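Local atomic coordinates of putative lipoprotein GNA1162 (Neisseria meningitidis, PDB entry 4HRV), a protein that is of unproven function but is a putative bacterial lipoprotein, probably lipid-binding, represented here by a fragment that belongs to the GNA1162-like family of the TolB N-terminal clan. Residues P13-V18 with Y47-P51; H71-P75 with L88-V92; V55-F59 with L78-F82. The protein carries 3 engineered substitutions. All blocks are in the same frame, centred on the assembly; numbering follows the deposited sequence.

How the contacts relate
All three contacts are partly buried and belong to one alpha/beta domain. Contact 1 is the only one made by backbone hydrogen bonds: it joins the edge strand 48-49 to strand 15-23. In contact 2, His71 and the loop after it meet Tyr89 of strand 86-99, partly through a bridging water, whereas contact 3 is an apolar meeting of two helices laid against the mixed sheet. The centre of contact 2 lies about 10 Å from the centre of the chain, that of contact 3 about 17 Å. Leu17 of contact 1 is backbone hydrogen-bonded to Leu88 of contact 2 and packs on Phe82 of contact 3, while Leu78 of contact 3 touches Val73 and Tyr89 of contact 2.

Contact 1 of 3, residues P13-V18 with Y47-P51; sequences PASILV and YYVFP
Ile16 lays its CD1 over one face of the Tyr47 ring, 3.7 Å from the ring centroid, a CH-pi contact reached with the m,t rotamer of Ile16 and chi1 m of Tyr47. Ile16 belongs to, and Tyr47 directly precedes, a short parallel beta pairing in which strand 48-49, at the edge of the sheet, joins strand 15-23; the helices between them in the chain make this a beta-alpha-beta crossover. Ser15 pairs with Tyr48, CA to CA 4.6 Å, and the end-to-end directions diverge by 37°. Tyr48 bonds to the residues before and after Ser15: Tyr48 N to Ala14 O and Ile16 N to Tyr48 O, both 2.8 Å. Side chains of Ser15 and Tyr48 share one sheet face, and Ala14 CB lies 3.9 Å from Tyr48 CE2. Ser15 OG is hydrogen-bonded to Asp85, and Tyr47 packs on Leu141 of the second subunit. The Phe50 ring presents an edge, CD2, 3.7 Å from Ile16 O.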
# COMPACT_ATOMS: atom_id res chain seq x y z
N PRO B 13 20.00 10.49 -5.99
CA PRO B 13 19.18 11.66 -6.33
C PRO B 13 18.63 12.35 -5.07
O PRO B 13 18.01 11.69 -4.24
CB PRO B 13 18.03 11.05 -7.14
CG PRO B 13 17.90 9.66 -6.59
CD PRO B 13 19.30 9.22 -6.26
N ALA B 14 18.85 13.66 -4.94
CA ALA B 14 18.34 14.39 -3.79
C ALA B 14 17.02 15.10 -4.12
O ALA B 14 16.02 14.91 -3.42
CB ALA B 14 19.38 15.38 -3.24
N SER B 15 17.01 15.90 -5.19
CA SER B 15 15.81 16.65 -5.57
C SER B 15 14.94 15.94 -6.62
O SER B 15 15.42 15.53 -7.67
CB SER B 15 16.16 18.06 -6.04
OG SER B 15 16.78 18.06 -7.31
N ILE B 16 13.66 15.83 -6.33
CA ILE B 16 12.75 15.08 -7.18
C ILE B 16 11.59 15.93 -7.63
O ILE B 16 10.83 16.46 -6.80
CB ILE B 16 12.19 13.87 -6.45
CG1 ILE B 16 13.31 12.88 -6.12
CG2 ILE B 16 11.10 13.20 -7.27
CD1 ILE B 16 12.80 11.65 -5.38
N LEU B 17 11.44 16.04 -8.95
CA LEU B 17 10.27 16.64 -9.57
C LEU B 17 9.20 15.57 -9.77
O LEU B 17 9.40 14.59 -10.50
CB LEU B 17 10.65 17.26 -10.93
CG LEU B 17 9.51 17.90 -11.73
CD1 LEU B 17 8.94 19.09 -10.97
CD2 LEU B 17 9.97 18.33 -13.13
N VAL B 18 8.06 15.75 -9.12
CA VAL B 18 6.91 14.91 -9.40
C VAL B 18 5.99 15.63 -10.36
O VAL B 18 5.46 16.70 -10.06
CB VAL B 18 6.14 14.51 -8.12
CG1 VAL B 18 5.12 13.42 -8.46
CG2 VAL B 18 7.13 14.02 -7.06
N TYR B 47 14.12 12.94 0.56
CA TYR B 47 14.27 13.66 -0.71
C TYR B 47 13.76 15.10 -0.60
O TYR B 47 12.93 15.42 0.24
CB TYR B 47 13.51 12.97 -1.85
CG TYR B 47 13.93 11.55 -2.10
CD1 TYR B 47 15.04 11.27 -2.88
CD2 TYR B 47 13.22 10.48 -1.56
CE1 TYR B 47 15.44 9.96 -3.12
CE2 TYR B 47 13.61 9.18 -1.79
CZ TYR B 47 14.72 8.92 -2.57
OH TYR B 47 15.11 7.63 -2.79
N TYR B 48 14.27 15.96 -1.47
CA TYR B 48 13.76 17.32 -1.55
C TYR B 48 12.75 17.40 -2.69
O TYR B 48 13.03 16.92 -3.78
CB TYR B 48 14.91 18.29 -1.77
CG TYR B 48 16.06 18.03 -0.83
CD1 TYR B 48 15.83 17.63 0.48
CD2 TYR B 48 17.39 18.15 -1.26
CE1 TYR B 48 16.88 17.37 1.35
CE2 TYR B 48 18.44 17.90 -0.40
CZ TYR B 48 18.18 17.51 0.90
OH TYR B 48 19.22 17.25 1.77
N VAL B 49 11.59 17.99 -2.43
CA VAL B 49 10.52 18.07 -3.44
C VAL B 49 9.84 19.43 -3.44
O VAL B 49 9.80 20.11 -2.42
CB VAL B 49 9.46 16.98 -3.20
CG1 VAL B 49 8.39 17.04 -4.29
CG2 VAL B 49 10.10 15.61 -3.16
N PHE B 50 9.29 19.82 -4.59
CA PHE B 50 8.53 21.06 -4.77
C PHE B 50 7.06 20.83 -4.40
O PHE B 50 6.52 19.74 -4.60
CB PHE B 50 8.59 21.52 -6.24
CG PHE B 50 9.97 21.42 -6.87
CD1 PHE B 50 10.64 22.57 -7.28
CD2 PHE B 50 10.59 20.19 -7.06
CE1 PHE B 50 11.90 22.49 -7.87
CE2 PHE B 50 11.86 20.10 -7.65
CZ PHE B 50 12.51 21.25 -8.05
N PRO B 51 6.39 21.87 -3.86
CA PRO B 51 4.95 21.74 -3.59
C PRO B 51 4.19 21.56 -4.89
O PRO B 51 4.63 22.03 -5.93
CB PRO B 51 4.59 23.08 -2.94
CG PRO B 51 5.89 23.63 -2.45
CD PRO B 51 6.91 23.17 -3.44

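Contact 2 of 3, residues H71-P75 with L88-V92; sequences HAVRP and LYITV
Along strand 88-92, Tyr89 is the first residue to meet 71-75: its CA-to-CB bond points at that segment and chi1 m carries the ring to the end of helix 67-72 and the turn beyond. Its CD2 sits over one face of the His71 imidazole, 3.6 Å from ND1; the ring centroids are 5.2 Å apart and the planes inclined by 54°. The Tyr89 hydroxyl extends to the turn, where it donates to a water at 2.6 Å that in turn donates to Val73 O at 2.5 Å, while Pro75 CG lies 3.7 Å from Tyr89 OH. Strand 86-99, between strands 15-23 and 104-116, carries on one face of the mixed sheet the helical segment that leads through Arg74, the N-cap, into helix 75-82. The CA-to-CB bond of Ile90 points away, its side chain touching Met34, but its O lies near the His71 ring plane, 3.4 Å from CE1. His71, with chi1 m, gives NE2 to Pro20 O. At Thr91, OG1 approaches His71 CE1 to 4.5 Å.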
# COMPACT_ATOMS: atom_id res chain seq x y z
N HIS B 71 4.31 14.28 -19.48
CA HIS B 71 5.04 13.02 -19.47
C HIS B 71 5.80 12.77 -20.76
O HIS B 71 6.64 11.86 -20.81
CB HIS B 71 4.09 11.86 -19.22
CG HIS B 71 3.64 11.73 -17.81
ND1 HIS B 71 3.80 10.57 -17.08
CD2 HIS B 71 3.03 12.61 -16.98
CE1 HIS B 71 3.29 10.74 -15.87
NE2 HIS B 71 2.83 11.97 -15.78
N ALA B 72 5.49 13.55 -21.79
CA ALA B 72 6.14 13.43 -23.09
C ALA B 72 7.38 14.32 -23.22
O ALA B 72 8.22 14.10 -24.11
CB ALA B 72 5.14 13.75 -24.20
N VAL B 73 7.49 15.33 -22.37
CA VAL B 73 8.62 16.25 -22.42
C VAL B 73 9.90 15.51 -22.08
O VAL B 73 9.90 14.69 -21.17
CB VAL B 73 8.44 17.38 -21.39
CG1 VAL B 73 9.70 18.25 -21.32
CG2 VAL B 73 7.22 18.23 -21.75
N ARG B 74 10.98 15.78 -22.80
CA ARG B 74 12.25 15.15 -22.44
C ARG B 74 12.69 15.59 -21.04
O ARG B 74 12.60 16.77 -20.70
CB ARG B 74 13.34 15.44 -23.48
CG ARG B 74 13.14 14.67 -24.78
CD ARG B 74 14.42 14.52 -25.58
NE ARG B 74 15.06 15.80 -25.84
CZ ARG B 74 16.17 16.21 -25.24
NH1 ARG B 74 16.76 15.43 -24.34
NH2 ARG B 74 16.70 17.39 -25.53
N PRO B 75 13.17 14.65 -20.23
CA PRO B 75 13.55 14.99 -18.86
C PRO B 75 14.59 16.10 -18.80
O PRO B 75 14.54 16.93 -17.90
CB PRO B 75 14.14 13.68 -18.32
CG PRO B 75 13.45 12.63 -19.12
CD PRO B 75 13.33 13.21 -20.50
N LEU B 88 9.88 12.04 -11.22
CA LEU B 88 9.04 10.92 -10.84
C LEU B 88 7.78 10.91 -11.69
O LEU B 88 7.02 11.87 -11.70
CB LEU B 88 8.71 10.99 -9.35
CG LEU B 88 7.78 9.89 -8.82
CD1 LEU B 88 8.49 8.53 -8.84
CD2 LEU B 88 7.33 10.24 -7.41
N TYR B 89 7.60 9.82 -12.44
CA TYR B 89 6.42 9.66 -13.28
C TYR B 89 5.46 8.64 -12.67
O TYR B 89 5.83 7.48 -12.46
CB TYR B 89 6.81 9.17 -14.67
CG TYR B 89 7.69 10.13 -15.45
CD1 TYR B 89 9.06 9.90 -15.58
CD2 TYR B 89 7.15 11.27 -16.06
CE1 TYR B 89 9.87 10.80 -16.31
CE2 TYR B 89 7.96 12.16 -16.78
CZ TYR B 89 9.31 11.91 -16.91
OH TYR B 89 10.10 12.79 -17.60
N ILE B 90 4.23 9.05 -12.41
CA ILE B 90 3.22 8.13 -11.90
C ILE B 90 2.10 7.97 -12.91
O ILE B 90 1.66 8.94 -13.50
CB ILE B 90 2.62 8.65 -10.60
CG1 ILE B 90 3.73 8.84 -9.55
CG2 ILE B 90 1.51 7.72 -10.10
CD1 ILE B 90 3.29 9.63 -8.36
N THR B 91 1.66 6.73 -13.11
CA THR B 91 0.51 6.43 -13.95
C THR B 91 -0.52 5.57 -13.19
O THR B 91 -0.18 4.51 -12.65
CB THR B 91 0.94 5.69 -15.23
OG1 THR B 91 1.84 6.51 -15.96
CG2 THR B 91 -0.26 5.35 -16.11
N VAL B 92 -1.75 6.06 -13.12
CA VAL B 92 -2.86 5.28 -12.58
C VAL B 92 -3.44 4.43 -13.71
O VAL B 92 -3.94 4.97 -14.71
CB VAL B 92 -3.96 6.18 -12.00
CG1 VAL B 92 -5.21 5.34 -11.64
CG2 VAL B 92 -3.44 6.92 -10.79
O HOH W 1 8.60 14.42 -19.00

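Contact 3 of 3, residues V55-F59 with L78-F82; sequences VEETF and LHQIF
Phe82, Phe59 and Thr58 carry most of this helix-helix contact, in which helix 52-61 and helix 75-82 of the alpha/beta domain lie beside each other over the same region of the sheet. Their axes approach only to 12.2 Å and cross at 110°, so side chains, mainly the two phenylalanine rings, bridge the gap between backbones whose nearest CA pairs, Thr58 with Ile81 and Val55 with Phe82, stand 8.8 and 8.9 Å apart. Phe82, chi1 m, closes its helix and aims its ring at the other one; its CZ lies over one face of the Phe59 ring. The two rings are oblique, with centroids 5.4 Å apart and planes at 54°, and the nearest atoms are Phe59 CZ and Phe82 CE2 at 3.8 Å. Phe59, also m, meets Leu78 at its ring edge, CE1 to CD2 3.9 Å. Val55 adds a looser contact, CG1 to Phe82 CZ 4.4 Å. On the sheet side, Leu17 of strand 15-23 touches Val55, Leu78 and Phe82, tying both helices to the sheet. Thr58, likewise m, bonds weakly through OG1 to Val54 O of its own helix, and its methyl CG2 packs 3.6 Å from Phe82 CZ and 3.8 Å from Ile81 CG2.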
# COMPACT_ATOMS: atom_id res chain seq x y z
N VAL B 55 4.62 23.48 -8.78
CA VAL B 55 4.87 22.74 -10.01
C VAL B 55 3.76 22.98 -11.04
O VAL B 55 4.03 23.33 -12.20
CB VAL B 55 4.99 21.23 -9.70
CG1 VAL B 55 5.12 20.43 -10.97
CG2 VAL B 55 6.19 20.97 -8.78
N GLU B 56 2.52 22.84 -10.61
CA GLU B 56 1.38 23.01 -11.50
C GLU B 56 1.41 24.39 -12.14
O GLU B 56 1.15 24.52 -13.32
CB GLU B 56 0.04 22.83 -10.76
CG GLU B 56 -0.17 21.45 -10.15
CD GLU B 56 -1.47 21.37 -9.35
OE1 GLU B 56 -2.43 22.09 -9.70
OE2 GLU B 56 -1.53 20.60 -8.37
N GLU B 57 1.73 25.41 -11.35
CA GLU B 57 1.73 26.78 -11.85
C GLU B 57 2.85 27.02 -12.86
O GLU B 57 2.66 27.74 -13.84
CB GLU B 57 1.81 27.79 -10.71
CG GLU B 57 1.95 29.25 -11.18
CD GLU B 57 0.75 29.74 -11.99
OE1 GLU B 57 -0.36 29.20 -11.81
OE2 GLU B 57 0.93 30.66 -12.81
N THR B 58 4.02 26.43 -12.61
CA THR B 58 5.12 26.57 -13.56
C THR B 58 4.79 25.94 -14.91
O THR B 58 5.11 26.49 -15.95
CB THR B 58 6.44 25.98 -13.02
OG1 THR B 58 6.89 26.81 -11.94
CG2 THR B 58 7.52 25.95 -14.10
N PHE B 59 4.17 24.77 -14.90
CA PHE B 59 3.75 24.16 -16.16
C PHE B 59 2.71 25.03 -16.86
O PHE B 59 2.77 25.22 -18.07
CB PHE B 59 3.22 22.75 -15.95
CG PHE B 59 4.30 21.73 -15.79
CD1 PHE B 59 5.17 21.46 -16.85
CD2 PHE B 59 4.48 21.06 -14.59
CE1 PHE B 59 6.18 20.53 -16.71
CE2 PHE B 59 5.49 20.13 -14.45
CZ PHE B 59 6.35 19.87 -15.52
N LEU B 78 12.92 19.31 -18.62
CA LEU B 78 12.42 19.55 -17.27
C LEU B 78 13.53 20.07 -16.37
O LEU B 78 13.33 21.03 -15.63
CB LEU B 78 11.80 18.28 -16.68
CG LEU B 78 10.59 17.76 -17.45
CD1 LEU B 78 9.99 16.57 -16.71
CD2 LEU B 78 9.58 18.87 -17.61
N HIS B 79 14.71 19.47 -16.48
CA HIS B 79 15.85 19.91 -15.68
C HIS B 79 16.24 21.36 -15.99
O HIS B 79 16.64 22.10 -15.09
CB HIS B 79 17.07 19.00 -15.87
CG HIS B 79 18.30 19.49 -15.18
ND1 HIS B 79 18.51 19.33 -13.83
CD2 HIS B 79 19.39 20.15 -15.66
CE1 HIS B 79 19.68 19.86 -13.50
NE2 HIS B 79 20.23 20.36 -14.59
N GLN B 80 16.15 21.75 -17.26
CA GLN B 80 16.41 23.13 -17.67
C GLN B 80 15.47 24.10 -16.95
O GLN B 80 15.83 25.24 -16.68
CB GLN B 80 16.27 23.32 -19.19
CG GLN B 80 17.37 22.71 -20.05
CD GLN B 80 17.20 23.03 -21.54
OE1 GLN B 80 17.14 22.12 -22.38
NE2 GLN B 80 17.11 24.31 -21.87
N ILE B 81 14.25 23.65 -16.66
CA ILE B 81 13.28 24.53 -16.02
C ILE B 81 13.41 24.55 -14.51
O ILE B 81 13.48 25.61 -13.89
CB ILE B 81 11.84 24.13 -16.37
CG1 ILE B 81 11.58 24.38 -17.86
CG2 ILE B 81 10.86 24.89 -15.46
CD1 ILE B 81 10.32 23.70 -18.39
N PHE B 82 13.48 23.37 -13.91
CA PHE B 82 13.39 23.25 -12.46
C PHE B 82 14.72 23.04 -11.73
O PHE B 82 14.81 23.26 -10.52
CB PHE B 82 12.47 22.08 -12.10
CG PHE B 82 11.03 22.27 -12.48
CD1 PHE B 82 10.16 22.95 -11.64
CD2 PHE B 82 10.52 21.70 -13.63
CE1 PHE B 82 8.81 23.10 -11.96
CE2 PHE B 82 9.18 21.84 -13.96
CZ PHE B 82 8.33 22.54 -13.12